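Local atomic coordinates of 3-phosphoshikimate 1-carboxyvinyltransferase (Streptomyces sviceus, PDB entry 7M0O), a protein that probably transfers the enolpyruvyl group of phosphoenolpyruvate to shikimate 3-phosphate, the penultimate step of chorismate biosynthesis, and is glyphosate-tolerant. Residues 218-223 with 249-254. Residues are numbered along the deposited sequence; the frame is centred on the assembly and turned at random.
Sequences AIEPDA and GALQGD
The amide nitrogen NE2 of Gln252 spends both its hydrogens on residues 218-223: one goes to Glu220 OE1 and the other to Pro221 O, each at 2.9 Å. The first bond is nearly straight, lies in the amide plane and meets the anti lone pair of the carboxylate; the second reaches the proline carbonyl from above its plane. Gln252 OE1 accepts a nearly straight hydrogen bond from Ala223 N (2.9 Å), which stands above the plane of the amide carbonyl, so three bonds fix which way the amide is turned. Glu220 returns the grip, its OE2 taking a bond from Leu251 N through the syn lone pair at 2.7 Å, while OE1 also receives a weak bond from Gln252 N. In both residues CG lies anti to the carbonyl carbon (chi1 -73° and -67°), and the extended chains run antiparallel alongside one another, their flat ends turned only 24° apart. An alanine at Gln252 would probably leave Pro221 O and Ala223 N without these mates and Glu220 OE1 held less firmly. Farther on, a water donates to Ala223 O and Asp254 O, and Asp254 touches Asp295, the probable proton acceptor. Residues 218-223 form one of the two interdomain crossovers of EPSP synthases, held here to the loop before helix 257-263; they lead from strand 216-218 into helix 223-235, capped by Asp222, whose OD1 accepts a hydrogen bond from Thr225 N.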
loop_
_atom_site.group_PDB
_atom_site.type_symbol
_atom_site.label_atom_id
_atom_site.label_comp_id
_atom_site.label_asym_id
_atom_site.label_seq_id
_atom_site.Cartn_x
_atom_site.Cartn_y
_atom_site.Cartn_z
ATOM N N ALA A 218 -0.640 -15.096 1.276
ATOM C CA ALA A 218 -1.201 -14.505 0.069
ATOM C C ALA A 218 -1.221 -12.984 0.190
ATOM O O ALA A 218 -1.727 -12.440 1.183
ATOM C CB ALA A 218 -2.618 -15.033 -0.170
ATOM N N ILE A 219 -0.692 -12.311 -0.832
ATOM C CA ILE A 219 -0.671 -10.851 -0.895
ATOM C C ILE A 219 -2.004 -10.360 -1.443
ATOM O O ILE A 219 -2.441 -10.788 -2.523
ATOM C CB ILE A 219 0.491 -10.355 -1.771
ATOM C CG1 ILE A 219 1.836 -10.826 -1.211
ATOM C CG2 ILE A 219 0.433 -8.812 -1.928
ATOM C CD1 ILE A 219 2.038 -10.416 0.185
ATOM N N GLU A 220 -2.640 -9.447 -0.712
ATOM C CA GLU A 220 -3.910 -8.874 -1.172
ATOM C C GLU A 220 -3.692 -7.981 -2.392
ATOM O O GLU A 220 -2.719 -7.223 -2.446
ATOM C CB GLU A 220 -4.569 -8.035 -0.073
ATOM C CG GLU A 220 -5.164 -8.820 1.063
ATOM C CD GLU A 220 -5.612 -7.942 2.230
ATOM O OE1 GLU A 220 -5.839 -6.711 2.057
ATOM O OE2 GLU A 220 -5.735 -8.496 3.339
ATOM N N PRO A 221 -4.587 -8.033 -3.377
ATOM C CA PRO A 221 -4.597 -6.988 -4.403
ATOM C C PRO A 221 -4.838 -5.631 -3.760
ATOM O O PRO A 221 -5.500 -5.521 -2.727
ATOM C CB PRO A 221 -5.766 -7.387 -5.317
ATOM C CG PRO A 221 -5.991 -8.849 -5.025
ATOM C CD PRO A 221 -5.622 -9.058 -3.599
ATOM N N ASP A 222 -4.293 -4.592 -4.374
ATOM C CA ASP A 222 -4.513 -3.249 -3.858
ATOM C C ASP A 222 -6.008 -2.939 -3.840
ATOM O O ASP A 222 -6.674 -2.944 -4.883
ATOM C CB ASP A 222 -3.754 -2.224 -4.699
ATOM C CG ASP A 222 -3.711 -0.855 -4.053
ATOM O OD1 ASP A 222 -4.773 -0.208 -3.948
ATOM O OD2 ASP A 222 -2.609 -0.410 -3.670
ATOM N N ALA A 223 -6.529 -2.676 -2.646
ATOM C CA ALA A 223 -7.963 -2.463 -2.485
ATOM C C ALA A 223 -8.406 -1.083 -2.953
ATOM O O ALA A 223 -9.566 -0.908 -3.344
ATOM C CB ALA A 223 -8.365 -2.676 -1.021
ATOM N N GLY A 249 -11.361 -11.316 5.841
ATOM C CA GLY A 249 -10.289 -10.972 6.755
ATOM C C GLY A 249 -9.312 -9.945 6.221
ATOM O O GLY A 249 -8.181 -9.872 6.704
ATOM N N ALA A 250 -9.731 -9.130 5.251
ATOM C CA ALA A 250 -8.786 -8.285 4.534
ATOM C C ALA A 250 -8.173 -7.224 5.435
ATOM O O ALA A 250 -8.850 -6.612 6.267
ATOM C CB ALA A 250 -9.457 -7.600 3.341
ATOM N N LEU A 251 -6.874 -6.995 5.231
ATOM C CA LEU A 251 -6.137 -6.020 6.025
ATOM C C LEU A 251 -6.384 -4.587 5.582
ATOM O O LEU A 251 -6.263 -3.675 6.401
ATOM C CB LEU A 251 -4.635 -6.316 5.966
ATOM C CG LEU A 251 -4.193 -7.694 6.453
ATOM C CD1 LEU A 251 -2.696 -7.709 6.692
ATOM C CD2 LEU A 251 -4.963 -8.103 7.705
ATOM N N GLN A 252 -6.712 -4.354 4.309
ATOM C CA GLN A 252 -6.826 -2.997 3.791
ATOM C C GLN A 252 -8.210 -2.426 4.069
ATOM O O GLN A 252 -9.213 -2.999 3.640
ATOM C CB GLN A 252 -6.559 -2.974 2.287
ATOM C CG GLN A 252 -5.116 -3.317 1.916
ATOM C CD GLN A 252 -5.001 -3.553 0.433
ATOM O OE1 GLN A 252 -4.755 -2.626 -0.346
ATOM N NE2 GLN A 252 -5.228 -4.781 0.026
ATOM N N GLY A 253 -8.255 -1.276 4.758
ATOM C CA GLY A 253 -9.529 -0.637 5.067
ATOM C C GLY A 253 -10.342 -0.213 3.849
ATOM O O GLY A 253 -11.576 -0.106 3.927
ATOM N N ASP A 254 -9.686 0.023 2.711
ATOM C CA ASP A 254 -10.464 0.533 1.584
ATOM C C ASP A 254 -11.378 -0.516 0.970
ATOM O O ASP A 254 -12.225 -0.144 0.148
ATOM C CB ASP A 254 -9.554 1.107 0.496
ATOM C CG ASP A 254 -9.047 2.501 0.835
ATOM O OD1 ASP A 254 -9.426 3.050 1.901
ATOM O OD2 ASP A 254 -8.242 3.034 0.049
HETATM O O HOH W 1 -12.372 -1.264 -2.614
#